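Local structure of uncharacterized protein (Bacteroides ovatus, 4FS7) at residues 262-268 / 283-289; 215-221 / 237-243; 94-99 / 113-119; 21-25 / 66-70. The protein is of unknown function but, as an extracellular protein built of BspA-type leucine-rich repeats, probably binds other proteins. Where two conformers were deposited one is given. Numbering follows the deposited sequence.

Contact 1: 262-268 / 283-289; sequences NNKLRIG and YGSVIVP. With EDO (1,2-ethanediol), chain C.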
# COMPACT_ATOMS: atom_id res chain seq x y z
N ASN A 262 -14.59 -17.25 3.51
CA ASN A 262 -13.80 -18.39 3.77
C ASN A 262 -13.63 -18.63 5.27
O ASN A 262 -13.18 -17.76 6.04
CB ASN A 262 -12.44 -18.25 3.08
CG ASN A 262 -11.69 -19.53 3.05
OD1 ASN A 262 -11.05 -19.88 4.00
ND2 ASN A 262 -11.86 -20.31 1.96
N ASN A 263 -13.96 -19.83 5.69
CA ASN A 263 -13.94 -20.17 7.10
C ASN A 263 -12.52 -20.26 7.69
O ASN A 263 -12.36 -20.04 8.90
CB ASN A 263 -14.74 -21.48 7.37
CG ASN A 263 -14.17 -22.70 6.63
OD1 ASN A 263 -13.78 -22.65 5.46
ND2 ASN A 263 -14.18 -23.83 7.34
N LYS A 264 -11.53 -20.57 6.83
CA LYS A 264 -10.14 -20.77 7.31
C LYS A 264 -9.16 -19.62 7.05
O LYS A 264 -7.97 -19.71 7.41
CB LYS A 264 -9.57 -22.06 6.74
CG LYS A 264 -10.30 -23.31 7.22
CD LYS A 264 -10.05 -23.56 8.69
CE LYS A 264 -8.77 -24.37 8.91
NZ LYS A 264 -8.97 -25.85 8.71
N LEU A 265 -9.62 -18.52 6.48
CA LEU A 265 -8.74 -17.36 6.24
C LEU A 265 -8.20 -16.74 7.53
O LEU A 265 -8.99 -16.49 8.44
CB LEU A 265 -9.51 -16.34 5.43
CG LEU A 265 -8.82 -15.02 5.09
CD1 LEU A 265 -7.55 -15.23 4.27
CD2 LEU A 265 -9.79 -14.11 4.41
N ARG A 266 -6.86 -16.57 7.61
CA ARG A 266 -6.21 -15.82 8.70
C ARG A 266 -6.30 -14.31 8.43
O ARG A 266 -5.98 -13.86 7.33
CB ARG A 266 -4.75 -16.21 8.82
CG ARG A 266 -3.98 -15.40 9.83
CD ARG A 266 -2.66 -16.01 10.24
NE ARG A 266 -2.10 -15.26 11.35
CZ ARG A 266 -1.01 -15.58 12.04
NH1 ARG A 266 -0.31 -16.66 11.73
NH2 ARG A 266 -0.61 -14.79 13.03
N ILE A 267 -6.70 -13.53 9.44
CA ILE A 267 -7.01 -12.11 9.26
C ILE A 267 -6.51 -11.34 10.49
O ILE A 267 -6.82 -11.72 11.61
CB ILE A 267 -8.54 -11.86 9.09
CG1 ILE A 267 -9.13 -12.73 7.97
CG2 ILE A 267 -8.85 -10.41 8.84
CD1 ILE A 267 -10.65 -12.61 7.83
N GLY A 268 -5.78 -10.26 10.26
CA GLY A 268 -5.40 -9.37 11.34
C GLY A 268 -6.53 -8.44 11.77
O GLY A 268 -7.62 -8.45 11.20
N TYR A 283 -19.57 -12.24 6.10
CA TYR A 283 -18.36 -12.60 6.79
C TYR A 283 -18.46 -14.00 7.38
O TYR A 283 -19.40 -14.28 8.11
CB TYR A 283 -18.07 -11.58 7.90
CG TYR A 283 -16.71 -11.76 8.56
CD1 TYR A 283 -16.51 -12.69 9.55
CD2 TYR A 283 -15.62 -10.98 8.17
CE1 TYR A 283 -15.27 -12.85 10.15
CE2 TYR A 283 -14.40 -11.13 8.77
CZ TYR A 283 -14.21 -12.08 9.74
OH TYR A 283 -12.99 -12.19 10.33
N GLY A 284 -17.50 -14.86 7.08
CA GLY A 284 -17.50 -16.26 7.49
C GLY A 284 -16.32 -16.78 8.22
O GLY A 284 -16.30 -17.94 8.62
N SER A 285 -15.26 -15.98 8.41
CA SER A 285 -14.12 -16.50 9.13
C SER A 285 -14.47 -16.72 10.60
O SER A 285 -15.31 -16.02 11.17
CB SER A 285 -12.89 -15.60 9.00
OG SER A 285 -11.74 -16.30 9.49
N VAL A 286 -13.82 -17.69 11.21
CA VAL A 286 -14.21 -18.17 12.54
C VAL A 286 -14.20 -17.08 13.63
O VAL A 286 -15.03 -17.06 14.54
CB VAL A 286 -13.40 -19.42 12.96
CG1 VAL A 286 -11.93 -19.16 13.09
CG2 VAL A 286 -13.93 -19.98 14.24
N ILE A 287 -13.23 -16.18 13.54
CA ILE A 287 -13.10 -15.05 14.45
C ILE A 287 -13.31 -13.77 13.64
O ILE A 287 -12.73 -13.63 12.55
CB ILE A 287 -11.69 -15.03 15.09
CG1 ILE A 287 -11.45 -16.22 15.99
CG2 ILE A 287 -11.46 -13.70 15.87
CD1 ILE A 287 -9.99 -16.56 16.20
N VAL A 288 -14.10 -12.84 14.18
CA VAL A 288 -14.13 -11.45 13.74
C VAL A 288 -13.08 -10.73 14.62
O VAL A 288 -13.32 -10.56 15.80
CB VAL A 288 -15.49 -10.74 13.93
CG1 VAL A 288 -15.42 -9.25 13.44
CG2 VAL A 288 -16.61 -11.50 13.22
N PRO A 289 -11.89 -10.42 14.09
CA PRO A 289 -10.84 -9.87 14.97
C PRO A 289 -11.18 -8.53 15.59
O PRO A 289 -12.13 -7.85 15.19
CB PRO A 289 -9.64 -9.69 14.00
CG PRO A 289 -9.89 -10.57 12.89
CD PRO A 289 -11.38 -10.66 12.73
C1 EDO C . -9.83 -14.79 11.58
O1 EDO C . -10.57 -16.04 11.86
C2 EDO C . -8.62 -14.51 12.52
O2 EDO C . -7.39 -15.02 11.94

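Contact 2: 215-221 / 237-243; sequences FPNSLYY and IPDSFTE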
# COMPACT_ATOMS: atom_id res chain seq x y z
N PHE A 215 -7.62 -9.86 -8.61
CA PHE A 215 -6.67 -10.72 -7.93
C PHE A 215 -6.41 -11.99 -8.72
O PHE A 215 -7.34 -12.73 -9.01
CB PHE A 215 -7.23 -11.15 -6.59
CG PHE A 215 -7.54 -10.04 -5.63
CD1 PHE A 215 -6.70 -8.96 -5.44
CD2 PHE A 215 -8.71 -10.10 -4.86
CE1 PHE A 215 -7.00 -7.96 -4.51
CE2 PHE A 215 -9.00 -9.14 -3.93
CZ PHE A 215 -8.17 -8.06 -3.75
N PRO A 216 -5.15 -12.27 -9.05
CA PRO A 216 -4.83 -13.55 -9.65
C PRO A 216 -5.16 -14.69 -8.70
O PRO A 216 -5.09 -14.52 -7.50
CB PRO A 216 -3.32 -13.45 -9.88
CG PRO A 216 -2.98 -12.03 -9.84
CD PRO A 216 -3.96 -11.40 -8.95
N ASN A 217 -5.45 -15.87 -9.24
CA ASN A 217 -5.71 -17.04 -8.41
C ASN A 217 -4.55 -17.43 -7.51
O ASN A 217 -4.76 -18.03 -6.44
CB ASN A 217 -6.17 -18.22 -9.29
CG ASN A 217 -7.54 -17.96 -9.90
OD1 ASN A 217 -8.31 -17.10 -9.41
ND2 ASN A 217 -7.88 -18.69 -10.97
N SER A 218 -3.35 -17.06 -7.93
CA SER A 218 -2.12 -17.36 -7.18
C SER A 218 -1.89 -16.45 -5.93
O SER A 218 -1.06 -16.77 -5.11
CB SER A 218 -0.89 -17.23 -8.10
OG SER A 218 -0.95 -15.96 -8.77
N LEU A 219 -2.57 -15.32 -5.87
CA LEU A 219 -2.32 -14.33 -4.85
C LEU A 219 -2.94 -14.76 -3.53
O LEU A 219 -4.15 -14.95 -3.44
CB LEU A 219 -2.87 -12.99 -5.30
CG LEU A 219 -2.81 -11.84 -4.31
CD1 LEU A 219 -1.40 -11.46 -3.92
CD2 LEU A 219 -3.53 -10.65 -4.89
N TYR A 220 -2.09 -14.96 -2.52
CA TYR A 220 -2.61 -15.52 -1.26
C TYR A 220 -2.44 -14.63 -0.05
O TYR A 220 -2.98 -14.95 1.00
CB TYR A 220 -2.02 -16.91 -1.01
CG TYR A 220 -0.56 -16.94 -0.76
CD1 TYR A 220 -0.03 -16.59 0.46
CD2 TYR A 220 0.32 -17.32 -1.78
CE1 TYR A 220 1.35 -16.63 0.68
CE2 TYR A 220 1.69 -17.35 -1.57
CZ TYR A 220 2.20 -16.99 -0.34
OH TYR A 220 3.55 -17.03 -0.08
N TYR A 221 -1.70 -13.53 -0.19
CA TYR A 221 -1.36 -12.67 0.93
C TYR A 221 -1.47 -11.22 0.62
O TYR A 221 -0.90 -10.75 -0.37
CB TYR A 221 0.07 -12.99 1.40
CG TYR A 221 0.55 -12.16 2.58
CD1 TYR A 221 1.13 -10.90 2.42
CD2 TYR A 221 0.37 -12.61 3.86
CE1 TYR A 221 1.57 -10.16 3.50
CE2 TYR A 221 0.76 -11.85 4.96
CZ TYR A 221 1.35 -10.62 4.77
OH TYR A 221 1.76 -9.86 5.87
N ILE A 237 -13.11 -11.22 -1.17
CA ILE A 237 -11.89 -11.95 -0.91
C ILE A 237 -12.12 -13.40 -1.28
O ILE A 237 -12.91 -14.07 -0.64
CB ILE A 237 -11.42 -11.81 0.58
CG1 ILE A 237 -11.12 -10.33 0.94
CG2 ILE A 237 -10.19 -12.69 0.86
CD1 ILE A 237 -9.98 -9.66 0.15
N PRO A 238 -11.49 -13.88 -2.35
CA PRO A 238 -11.75 -15.25 -2.80
C PRO A 238 -11.08 -16.26 -1.90
O PRO A 238 -10.20 -15.95 -1.06
CB PRO A 238 -11.17 -15.26 -4.22
CG PRO A 238 -9.99 -14.35 -4.11
CD PRO A 238 -10.53 -13.21 -3.24
N ASP A 239 -11.52 -17.50 -2.06
CA ASP A 239 -11.03 -18.60 -1.24
C ASP A 239 -9.52 -18.84 -1.39
O ASP A 239 -8.91 -19.55 -0.57
CB ASP A 239 -11.80 -19.90 -1.53
CG ASP A 239 -13.27 -19.84 -1.12
OD1 ASP A 239 -13.60 -19.12 -0.13
OD2 ASP A 239 -14.10 -20.57 -1.79
N SER A 240 -8.92 -18.32 -2.45
CA SER A 240 -7.49 -18.45 -2.72
C SER A 240 -6.60 -17.65 -1.76
O SER A 240 -5.41 -17.95 -1.62
CB SER A 240 -7.19 -18.05 -4.18
OG SER A 240 -7.92 -16.90 -4.55
N PHE A 241 -7.17 -16.67 -1.05
CA PHE A 241 -6.39 -15.99 -0.02
C PHE A 241 -6.25 -16.88 1.19
O PHE A 241 -7.22 -17.51 1.61
CB PHE A 241 -7.01 -14.64 0.36
CG PHE A 241 -6.70 -13.57 -0.62
CD1 PHE A 241 -7.47 -13.40 -1.73
CD2 PHE A 241 -5.54 -12.82 -0.50
CE1 PHE A 241 -7.14 -12.43 -2.68
CE2 PHE A 241 -5.23 -11.87 -1.44
CZ PHE A 241 -6.06 -11.67 -2.51
N THR A 242 -5.04 -16.90 1.76
CA THR A 242 -4.79 -17.58 3.01
C THR A 242 -4.46 -16.66 4.18
O THR A 242 -4.68 -17.07 5.34
CB THR A 242 -3.76 -18.65 2.84
OG1 THR A 242 -2.54 -18.03 2.43
CG2 THR A 242 -4.22 -19.73 1.82
N GLU A 243 -3.97 -15.45 3.93
CA GLU A 243 -3.74 -14.51 5.00
C GLU A 243 -3.91 -13.07 4.54
O GLU A 243 -3.38 -12.67 3.51
CB GLU A 243 -2.35 -14.67 5.60
CG GLU A 243 -2.14 -13.75 6.79
CD GLU A 243 -0.83 -13.91 7.54
OE1 GLU A 243 0.01 -14.73 7.14
OE2 GLU A 243 -0.63 -13.19 8.54
O HOH W 1 -6.33 -14.85 -5.00
O HOH W 2 -9.23 -17.14 -6.81
O HOH W 3 0.91 -10.79 8.28

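Contact 3: 94-99 / 113-119; sequences SKLEII and FSGCYAL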
# COMPACT_ATOMS: atom_id res chain seq x y z
N SER A 94 15.08 18.56 -8.70
CA SER A 94 13.65 18.88 -8.76
C SER A 94 13.17 19.64 -9.97
O SER A 94 11.96 19.78 -10.14
CB SER A 94 13.16 19.56 -7.49
OG SER A 94 14.09 20.49 -7.06
N LYS A 95 14.08 20.11 -10.82
CA LYS A 95 13.71 20.70 -12.09
C LYS A 95 14.04 19.81 -13.29
O LYS A 95 13.73 20.17 -14.42
CB LYS A 95 14.33 22.09 -12.19
CG LYS A 95 13.80 23.01 -11.07
CD LYS A 95 14.23 24.46 -11.22
CE LYS A 95 13.77 25.07 -12.52
NZ LYS A 95 13.96 26.55 -12.45
N LEU A 96 14.57 18.61 -13.04
CA LEU A 96 14.96 17.71 -14.12
C LEU A 96 13.71 17.23 -14.87
O LEU A 96 12.84 16.61 -14.25
CB LEU A 96 15.76 16.51 -13.57
CG LEU A 96 16.24 15.46 -14.57
CD1 LEU A 96 17.29 16.08 -15.55
CD2 LEU A 96 16.82 14.23 -13.83
N GLU A 97 13.65 17.47 -16.19
CA GLU A 97 12.50 17.13 -17.02
C GLU A 97 12.82 16.08 -18.09
O GLU A 97 11.96 15.31 -18.46
CB GLU A 97 11.94 18.36 -17.72
CG GLU A 97 11.39 19.44 -16.79
CD GLU A 97 10.91 20.68 -17.56
OE1 GLU A 97 10.45 20.51 -18.69
OE2 GLU A 97 11.01 21.81 -17.05
N ILE A 98 14.06 16.07 -18.55
CA ILE A 98 14.51 15.30 -19.71
C ILE A 98 15.77 14.48 -19.32
O ILE A 98 16.80 15.10 -18.99
CB ILE A 98 14.91 16.25 -20.91
CG1 ILE A 98 13.71 17.04 -21.41
CG2 ILE A 98 15.52 15.45 -22.07
CD1 ILE A 98 12.47 16.21 -21.43
N ILE A 99 15.71 13.15 -19.39
CA ILE A 99 16.91 12.30 -19.16
C ILE A 99 16.72 10.99 -19.88
O ILE A 99 15.59 10.51 -19.99
CB ILE A 99 17.18 12.06 -17.66
CG1 ILE A 99 18.62 11.55 -17.45
CG2 ILE A 99 16.11 11.16 -17.03
CD1 ILE A 99 19.10 11.58 -15.97
N PHE A 113 16.38 8.62 -8.64
CA PHE A 113 15.53 9.68 -9.10
C PHE A 113 14.56 10.14 -8.03
O PHE A 113 13.56 10.78 -8.33
CB PHE A 113 14.75 9.28 -10.36
CG PHE A 113 15.60 8.95 -11.53
CD1 PHE A 113 16.00 9.95 -12.41
CD2 PHE A 113 15.98 7.64 -11.81
CE1 PHE A 113 16.78 9.63 -13.50
CE2 PHE A 113 16.77 7.34 -12.94
CZ PHE A 113 17.13 8.35 -13.77
N SER A 114 14.84 9.80 -6.78
CA SER A 114 13.98 10.22 -5.69
C SER A 114 13.93 11.76 -5.65
O SER A 114 14.97 12.44 -5.70
CB SER A 114 14.48 9.69 -4.39
OG SER A 114 13.61 10.12 -3.32
N GLY A 115 12.74 12.33 -5.58
CA GLY A 115 12.63 13.76 -5.51
C GLY A 115 12.64 14.53 -6.82
O GLY A 115 12.67 15.77 -6.83
N CYS A 116 12.63 13.82 -7.94
CA CYS A 116 12.62 14.45 -9.27
C CYS A 116 11.19 14.77 -9.65
O CYS A 116 10.59 14.15 -10.53
CB CYS A 116 13.30 13.52 -10.29
SG CYS A 116 15.09 13.40 -10.00
N TYR A 117 10.64 15.75 -8.94
CA TYR A 117 9.24 16.11 -9.06
C TYR A 117 8.79 16.71 -10.39
O TYR A 117 7.59 16.82 -10.65
CB TYR A 117 8.85 17.09 -7.91
CG TYR A 117 9.08 16.55 -6.52
CD1 TYR A 117 8.45 15.38 -6.11
CD2 TYR A 117 9.88 17.22 -5.60
CE1 TYR A 117 8.62 14.86 -4.82
CE2 TYR A 117 10.05 16.70 -4.29
CZ TYR A 117 9.42 15.53 -3.92
OH TYR A 117 9.58 15.00 -2.65
N ALA A 118 9.73 17.11 -11.24
CA ALA A 118 9.42 17.66 -12.54
C ALA A 118 9.64 16.64 -13.67
O ALA A 118 9.37 16.93 -14.83
CB ALA A 118 10.28 18.92 -12.79
N LEU A 119 10.10 15.44 -13.33
CA LEU A 119 10.42 14.44 -14.37
C LEU A 119 9.12 13.78 -14.84
O LEU A 119 8.49 13.07 -14.08
CB LEU A 119 11.40 13.42 -13.80
CG LEU A 119 11.98 12.37 -14.75
CD1 LEU A 119 12.69 13.03 -15.95
CD2 LEU A 119 12.89 11.43 -14.01

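Contact 4: 21-25 / 66-70; sequences EVSGL and AFQGC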
# COMPACT_ATOMS: atom_id res chain seq x y z
N GLU A 21 34.47 8.36 -14.18
CA GLU A 21 33.06 8.51 -13.78
C GLU A 21 32.74 10.00 -13.72
O GLU A 21 33.56 10.83 -13.31
CB GLU A 21 32.74 7.84 -12.41
CG GLU A 21 33.37 8.60 -11.20
CD GLU A 21 33.05 8.09 -9.78
OE1 GLU A 21 32.16 7.28 -9.57
OE2 GLU A 21 33.74 8.55 -8.85
N VAL A 22 31.53 10.37 -14.12
CA VAL A 22 31.02 11.71 -13.87
C VAL A 22 30.77 11.85 -12.37
O VAL A 22 30.09 11.04 -11.76
CB VAL A 22 29.68 11.91 -14.59
CG1 VAL A 22 29.03 13.29 -14.22
CG2 VAL A 22 29.88 11.81 -16.10
N SER A 23 31.38 12.85 -11.77
CA SER A 23 31.26 13.06 -10.34
C SER A 23 30.44 14.27 -9.96
O SER A 23 30.16 14.45 -8.76
CB SER A 23 32.63 13.07 -9.70
OG SER A 23 33.35 14.18 -10.16
N GLY A 24 29.98 15.06 -10.90
CA GLY A 24 29.20 16.24 -10.57
C GLY A 24 29.28 17.30 -11.65
O GLY A 24 29.78 17.06 -12.75
N LEU A 25 28.79 18.48 -11.30
CA LEU A 25 28.87 19.67 -12.11
C LEU A 25 29.80 20.68 -11.47
O LEU A 25 29.96 20.72 -10.26
CB LEU A 25 27.51 20.34 -12.24
CG LEU A 25 26.50 19.62 -13.10
CD1 LEU A 25 25.15 20.33 -13.05
CD2 LEU A 25 27.01 19.54 -14.54
N ALA A 66 26.13 11.86 -7.82
CA ALA A 66 26.88 12.83 -8.63
C ALA A 66 26.13 14.15 -8.81
O ALA A 66 26.72 15.24 -8.67
CB ALA A 66 27.21 12.21 -10.00
N PHE A 67 24.82 14.07 -9.06
CA PHE A 67 24.00 15.25 -9.29
C PHE A 67 23.00 15.51 -8.14
O PHE A 67 22.03 16.25 -8.30
CB PHE A 67 23.25 15.21 -10.62
CG PHE A 67 24.15 15.19 -11.81
CD1 PHE A 67 24.66 16.37 -12.33
CD2 PHE A 67 24.52 13.98 -12.37
CE1 PHE A 67 25.50 16.31 -13.44
CE2 PHE A 67 25.35 13.91 -13.43
CZ PHE A 67 25.85 15.08 -13.99
N GLN A 68 23.24 14.89 -6.99
CA GLN A 68 22.34 15.02 -5.84
C GLN A 68 22.16 16.49 -5.46
O GLN A 68 23.16 17.23 -5.27
CB GLN A 68 22.89 14.21 -4.68
CG GLN A 68 22.09 14.29 -3.41
CD GLN A 68 22.69 13.45 -2.31
OE1 GLN A 68 23.86 13.62 -1.95
NE2 GLN A 68 21.90 12.55 -1.75
N GLY A 69 20.91 16.94 -5.39
CA GLY A 69 20.59 18.31 -5.01
C GLY A 69 20.80 19.36 -6.07
O GLY A 69 20.76 20.54 -5.76
N CYS A 70 21.03 18.96 -7.31
CA CYS A 70 21.22 19.91 -8.42
C CYS A 70 19.87 20.37 -8.93
O CYS A 70 19.41 19.98 -9.99
CB CYS A 70 22.05 19.27 -9.54
SG CYS A 70 23.77 18.88 -9.11
O HOH W 4 28.66 15.81 -6.74
O HOH W 5 27.04 18.34 -8.81

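Contact 1: 262-268 / 283-289
One direct hydrogen bond joins the two segments: Ser285 OG donates to Leu265 O at 2.9 Å. Two CA-H...O contacts join the backbones beside it, Asn263 CA to Gly284 O at 3.6 Å and Ser285 CA to Asn262 O at 3.5 Å. The turn they touch is an Asx turn, in which Lys264 N donates to Asn262 OD1 over 3.0 Å. Further along, the short strands 266-267 and 287-288 belong to successive leucine-rich repeats but to two different parallel sheets, since 266-267 is the last strand of one and 287-288 the first of the next. A 1,2-ethanediol molecule, probably from the crystallisation liquor, sits between them. Ile267 N donates to ethanediol O2 at 3.0 Å and Ile287 N to ethanediol O1 at 3.1 Å, while O1 in turn donates to Ser285 OG at 2.7 Å. The diol thus meets backbone NH groups of both strands, which do not pair directly. Ile267 makes the apolar contacts: Ile267 CD1 lies 4.1 Å from Tyr283 CZ, and Ile267 CG2 lies 4.2 Å from Pro289 CG. The Tyr283 hydroxyl is held within its own segment, OH donating to Ile287 O at 2.7 Å.

Contact 2: 215-221 / 237-243
Phe241 is the apolar centre. Its ring edge points at the face of Phe215 in a T-shaped pair, centroids 5.0 Å apart and planes at 75°, with Phe241 CE1 3.6 Å from Phe215 CD2. Leu219 CD2 packs on the tip of the same ring, 3.6 Å from Phe241 CZ, and the Phe215 ring also meets Pro238 CD at 4.0 Å from its CD2 and Ile237 CD1 at 4.2 Å from its CE2. Outside this cluster the backbones come together where Tyr220 O accepts from two successive amides, Thr242 N at 2.9 Å and Glu243 N at 3.1 Å. The second bond leads into a parallel bridge between Tyr221 and Glu243, helped by a CA-H...O contact of 3.3 Å from Tyr221 CA to Glu243 O. Both side chains of that bridge lie on the same face of the sheet, and a water links their ends, 2.7 Å from Tyr221 OH and 2.9 Å from Glu243 OE2. At the other end Ser240 OG donates to a second water, 2.6 Å away, which in turn donates to Pro216 O and Leu219 O; a third water connects Ser240 OG with Asn217 OD1. The two segments share one plan, a proline-led type I turn (Pro216-Leu219, Pro238-Phe241) running into a short strand, stacked one repeat apart as in the solenoid of BspA-type leucine-rich repeats.

Contact 3: 94-99 / 113-119
No hydrogen bond crosses this contact, although Leu96 O comes within 3.1 Å of Leu119 N: the angle is poor, and Leu119 N bonds instead to Cys116 O, 3.1 Å away, in its own type I turn. What joins the segments is close fit. The methyl of Ala118 points at the neighbouring backbone, its CB 3.3 Å from Ser94 O and 3.9 Å from Lys95 C. Deeper in, Ile99 CG2 touches both Leu119 CD1 at 4.0 Å and Phe113 CE1 at 3.9 Å, while Leu96 CD2 reaches Cys116 SG at 4.3 Å. The Phe113 ring also meets the rings of Phe90 and Phe136. A type II turn from Phe113 to Cys116 precedes the type I turn, with Gly115 at positive phi, where a side chain would clash with the preceding carbonyl. Buried Phe, Cys and Leu side chains carried by consecutive turns, packed on the adjacent coil, are the repeating core of a leucine-rich repeat solenoid.

Contact 4: 21-25 / 66-70
Here the N-terminal mixed sheet meets the first turns of the repeat array: strand 19-25 lies against the loop 66-70 that follows strand 55-62. Ser23 and Gly24 form a classic beta bulge opposite Thr10. In the bulge Gly24 has phi 155° and psi -168°, where a CB would run into the carbonyl before it and come only 3.4 Å from Ala66 O. Without one, Gly24 CA approaches Ala66 O to 3.3 Å in a CA-H...O contact. No direct hydrogen bond links the segments; two waters bridge them instead. One lies 2.9 Å from Ser23 O and 2.8 Å from Ala66 O, and the other accepts from Leu25 N at 3.0 Å and donates to Ala66 O at 3.1 Å. The Phe67 ring turns its outer end to Val22 and Leu25. Phe67 CE1 is 3.5 Å from Leu25 CG, at the ring edge, and Phe67 CZ 3.7 Å from Val22 CG1. Leu25 CD1 extends to Cys70 SG at 4.4 Å, and Ala66 CB rests 3.6 Å from Val22 O. The type II turn Phe67-Cys70, closed by Cys70 N to Phe67 O at 3.1 Å, has the Phe-x-Gly-Cys sequence that recurs in the BspA-type leucine-rich repeats of this chain.

From the N terminus, contact 4 comes first and closes the longest loop, 40 residues between its segments, bringing strand 19-25 of the N-terminal sheet onto the start of the solenoid. Contact 3 follows, closing a 13-residue loop between neighbouring coils; its centre is about 14 Å from that of contact 4, without touching it. Contacts 2 and 1, with 15- and 14-residue loops, come later, on the opposite side of the chain's centre. These two do touch: Asn262 ND2 lies 3.0 Å from Asp239 OD1 and Arg266 N 3.2 Å from Thr242 O, probable hydrogen bonds joining coil 237-243 to coil 262-268, so the two contacts span four successive coils. All four run in series; none nests or crosses.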